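Local coordinates for YqgE/AlgH family protein (Corynebacterium diphtheriae NCTC 13129, PDB 2GS5) that is of unknown function, a member of the UPF0301 (AlgH) family that folds around a mixed beta sheet, at residues E14-P17 and G18-L21; G175-M178 and R179-P182. All coordinates share one frame; numbering follows the deposited sequence.

Contact 1: residues E14-P17 and G18-L21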
loop_
_atom_site.group_PDB
_atom_site.type_symbol
_atom_site.label_atom_id
_atom_site.label_comp_id
_atom_site.label_asym_id
_atom_site.label_seq_id
_atom_site.Cartn_x
_atom_site.Cartn_y
_atom_site.Cartn_z
ATOM N N GLU A 14 -13.330 -6.857 4.773
ATOM C CA GLU A 14 -13.405 -7.217 3.359
ATOM C C GLU A 14 -12.395 -6.422 2.538
ATOM O O GLU A 14 -12.230 -5.227 2.753
ATOM C CB GLU A 14 -14.814 -7.000 2.820
ATOM C CG GLU A 14 -15.775 -8.099 3.231
ATOM C CD GLU A 14 -15.352 -9.462 2.708
ATOM O OE1 GLU A 14 -15.213 -9.608 1.467
ATOM O OE2 GLU A 14 -15.148 -10.378 3.538
ATOM N N PRO A 15 -11.707 -7.096 1.605
ATOM C CA PRO A 15 -10.817 -6.362 0.713
ATOM C C PRO A 15 -11.542 -5.265 -0.043
ATOM O O PRO A 15 -12.661 -5.465 -0.513
ATOM C CB PRO A 15 -10.333 -7.432 -0.263
ATOM C CG PRO A 15 -10.494 -8.703 0.459
ATOM C CD PRO A 15 -11.685 -8.540 1.318
ATOM N N ALA A 16 -10.879 -4.127 -0.164
ATOM C CA ALA A 16 -11.415 -2.972 -0.866
ATOM C C ALA A 16 -10.266 -1.987 -1.050
ATOM O O ALA A 16 -9.257 -2.061 -0.343
ATOM C CB ALA A 16 -12.540 -2.336 -0.058
ATOM N N PRO A 17 -10.405 -1.047 -1.995
ATOM C CA PRO A 17 -9.361 -0.048 -2.108
ATOM C C PRO A 17 -9.132 0.658 -0.778
ATOM O O PRO A 17 -10.100 0.972 -0.068
ATOM C CB PRO A 17 -9.909 0.919 -3.162
ATOM C CG PRO A 17 -10.834 0.078 -3.982
ATOM C CD PRO A 17 -11.482 -0.833 -2.979
ATOM N N GLY A 18 -7.866 0.865 -0.433
ATOM C CA GLY A 18 -7.528 1.532 0.816
ATOM C C GLY A 18 -7.281 0.578 1.976
ATOM O O GLY A 18 -6.834 1.012 3.036
HETATM N N MSE A 19 -7.583 -0.705 1.786
HETATM C CA MSE A 19 -7.168 -1.750 2.718
HETATM C C MSE A 19 -5.782 -2.206 2.367
HETATM O O MSE A 19 -5.380 -2.119 1.216
HETATM C CB MSE A 19 -8.096 -2.963 2.639
HETATM C CG MSE A 19 -9.517 -2.676 3.053
HETATM SE SE MSE A 19 -9.714 -2.318 4.975
HETATM C CE MSE A 19 -9.357 -4.076 5.687
ATOM N N VAL A 20 -5.059 -2.694 3.369
ATOM C CA VAL A 20 -3.798 -3.398 3.147
ATOM C C VAL A 20 -3.962 -4.889 3.414
ATOM O O VAL A 20 -4.745 -5.304 4.264
ATOM C CB VAL A 20 -2.636 -2.855 3.994
ATOM C CG1 VAL A 20 -2.173 -1.509 3.435
ATOM C CG2 VAL A 20 -3.022 -2.719 5.452
ATOM N N LEU A 21 -3.232 -5.671 2.629
ATOM C CA LEU A 21 -3.097 -7.103 2.794
ATOM C C LEU A 21 -1.778 -7.319 3.511
ATOM O O LEU A 21 -0.713 -7.020 2.962
ATOM C CB LEU A 21 -3.067 -7.803 1.442
ATOM C CG LEU A 21 -4.280 -7.580 0.541
ATOM C CD1 LEU A 21 -4.052 -8.115 -0.877
ATOM C CD2 LEU A 21 -5.511 -8.202 1.181
#
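Ala-16 and Met-19 face each other across a type II beta turn, with Pro-17 and Gly-18 at its two corners, and the turn feeds the chain straight into strand 19-23. One backbone bond closes it: Met-19 N gives its hydrogen to Ala-16 O at 3.0 Å, close to straight at 161°. Pro-17, its phi held by the ring, suits the first corner; Gly-18 takes the second with a positive phi of 93°, where a CB would be jammed against the carbonyl oxygen of Pro-17.

The side chain that turns back over the incoming loop is Met-19, present as selenomethionine. Its CB lies 3.3 Å from Ala-16 O, the same oxygen that the backbone N of Met-19 holds, and this carbonyl therefore has an N-H and a methylene against it. CG stands beside the backbone N, anti to the carbonyl carbon (chi1 -64°), which sets it against the carbonyl oxygens of Ala-16 and Glu-14. Beyond CG the chain bends twice, and its further packing is on Asn-13, Val-157 and Pro-159.

Outside the turn, Pro-15 packs on Ile-39, Leu-146 and Ile-150, and Pro-17 touches His-42. The backbone of Gly-18 bonds with both Ile-39 and Ala-160, so the turn leads into a strand lying between strands 36-42 and 155-159. Between the two segments the side-chain contact is light: Met-19 CG sits 4.4 Å from Ala-16 CB, and the same CG comes to 3.7 Å from the carbonyl oxygen Glu-14 O.

Contact 2: residues G175-M178 and R179-P182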
loop_
_atom_site.group_PDB
_atom_site.type_symbol
_atom_site.label_atom_id
_atom_site.label_comp_id
_atom_site.label_asym_id
_atom_site.label_seq_id
_atom_site.Cartn_x
_atom_site.Cartn_y
_atom_site.Cartn_z
ATOM N N GLY A 175 5.881 -4.696 10.524
ATOM C CA GLY A 175 5.806 -4.679 11.978
ATOM C C GLY A 175 4.858 -3.627 12.534
ATOM O O GLY A 175 4.076 -3.910 13.447
ATOM N N ASP A 176 4.921 -2.415 11.985
ATOM C CA ASP A 176 4.076 -1.329 12.461
ATOM C C ASP A 176 2.600 -1.633 12.206
ATOM O O ASP A 176 1.751 -1.394 13.058
ATOM C CB ASP A 176 4.445 -0.003 11.786
ATOM C CG ASP A 176 5.798 0.539 12.227
ATOM O OD1 ASP A 176 6.477 -0.086 13.067
ATOM O OD2 ASP A 176 6.180 1.623 11.726
ATOM N N VAL A 177 2.287 -2.194 11.043
ATOM C CA VAL A 177 0.885 -2.521 10.746
ATOM C C VAL A 177 0.396 -3.638 11.670
ATOM O O VAL A 177 -0.719 -3.572 12.176
ATOM C CB VAL A 177 0.660 -2.903 9.265
ATOM C CG1 VAL A 177 -0.791 -3.308 9.040
ATOM C CG2 VAL A 177 1.046 -1.734 8.360
HETATM N N MSE A 178 1.233 -4.647 11.919
HETATM C CA MSE A 178 0.866 -5.742 12.817
HETATM C C MSE A 178 0.552 -5.232 14.225
HETATM O O MSE A 178 -0.363 -5.720 14.881
HETATM C CB MSE A 178 1.993 -6.789 12.869
HETATM C CG MSE A 178 2.124 -7.631 11.604
HETATM SE SE MSE A 178 0.669 -8.923 11.385
HETATM C CE MSE A 178 1.262 -10.244 12.691
ATOM N N ARG A 179 1.302 -4.237 14.677
ATOM C CA ARG A 179 1.068 -3.654 16.006
ATOM C C ARG A 179 -0.274 -2.920 16.182
ATOM O O ARG A 179 -0.726 -2.745 17.323
ATOM C CB ARG A 179 2.209 -2.720 16.384
ATOM C CG ARG A 179 3.384 -3.447 16.983
ATOM C CD ARG A 179 4.484 -2.463 17.347
ATOM N NE ARG A 179 5.298 -2.077 16.193
ATOM C CZ ARG A 179 6.254 -2.842 15.661
ATOM N NH1 ARG A 179 6.955 -2.399 14.633
ATOM N NH2 ARG A 179 6.512 -4.043 16.153
ATOM N N ARG A 180 -0.896 -2.499 15.080
ATOM C CA ARG A 180 -2.218 -1.854 15.121
ATOM C C ARG A 180 -3.388 -2.825 15.179
ATOM O O ARG A 180 -4.526 -2.402 15.383
ATOM C CB ARG A 180 -2.452 -1.008 13.864
ATOM C CG ARG A 180 -1.531 0.147 13.647
ATOM C CD ARG A 180 -2.207 1.176 12.749
ATOM N NE ARG A 180 -2.582 0.669 11.416
ATOM C CZ ARG A 180 -1.802 0.726 10.334
ATOM N NH1 ARG A 180 -0.578 1.236 10.400
ATOM N NH2 ARG A 180 -2.248 0.268 9.170
ATOM N N GLN A 181 -3.134 -4.110 14.945
ATOM C CA GLN A 181 -4.215 -5.084 14.763
ATOM C C GLN A 181 -4.642 -5.711 16.079
ATOM O O GLN A 181 -3.921 -5.610 17.058
ATOM C CB GLN A 181 -3.775 -6.151 13.758
ATOM C CG GLN A 181 -3.271 -5.575 12.430
ATOM C CD GLN A 181 -4.190 -4.491 11.876
ATOM O OE1 GLN A 181 -5.406 -4.641 11.901
ATOM N NE2 GLN A 181 -3.610 -3.399 11.380
ATOM N N PRO A 182 -5.837 -6.330 16.105
ATOM C CA PRO A 182 -6.296 -6.982 17.321
ATOM C C PRO A 182 -5.338 -8.061 17.798
ATOM O O PRO A 182 -4.637 -8.677 16.994
ATOM C CB PRO A 182 -7.633 -7.614 16.898
ATOM C CG PRO A 182 -8.087 -6.785 15.764
ATOM C CD PRO A 182 -6.837 -6.437 15.028
HETATM O O HOH W 1 4.670 0.597 15.285
#
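Gly-175 to Met-178 lie on helix 173-179, near its C-terminal end, and the backbone bonding shortens along the segments that follow: Arg-179 N reaches back four residues to Gly-175 O, whereas Arg-180 N and Gln-181 N reach back three, to Val-177 O and Met-178 O.

Gln-181 folds back over this part of the helix. With its chain bent at chi2 (-46°), NE2 donates to Val-177 O at 3.0 Å, the oxygen lying in the amide plane. Val-177 O is thus gripped twice, since Arg-180 N meets it from the opposite face of its carbonyl plane. NE2 also lies 3.7 Å from Val-177 CG1, and the two side chains run next to one another in the same direction.

On another side of the helix, Arg-179 bends at chi3 (-81°) to bring its guanidinium over the backbone of Gly-175, whose O sits 3.3 Å above the centre of the plane. At the edge, NH1 makes a salt bridge to Asp-176 OD1 at 2.8 Å, nearly along the C-O axis of the carboxylate, although the two flat groups are turned 68° apart. Water 1 accepts from Arg-179 NE at 2.9 Å and donates a weak bond to the same OD1, closing a ring. NH1 also hydrogen-bonds Thr-190 O, and the ring of Phe-191 makes a cation-pi contact with the group.

Arg-180 lays its guanidinium across Val-177, but its charge is paired with Asp-164, and NH2 also bonds Pro-159 O. On the sheet side, Val-177 and Met-178 pack on Val-22 of strand 19-23, while Gln-181 lies on Phe-156 and Ala-158 of strand 155-159.

How the contacts relate
Contact 1 closes near the N-terminus and contact 2 opens more than 150 residues later, yet their centres are about 15 Å apart and they meet directly, Val-20 CG2 lying 4.3 Å from Val-177 CG1. Strand 19-23 is what they share. Contact 1 supplies its start, and the helix of contact 2 packs farther along it, on Val-22. Both contacts also touch strand 155-159, the antiparallel neighbour of strand 19-23, but through alternate residues, consistent with opposite faces: Met-19 and Leu-21 on one, Gln-181 on the other. Val-20 of contact 1 is on the face toward Val-177, where the N-terminal strand and the C-terminal helix pack together.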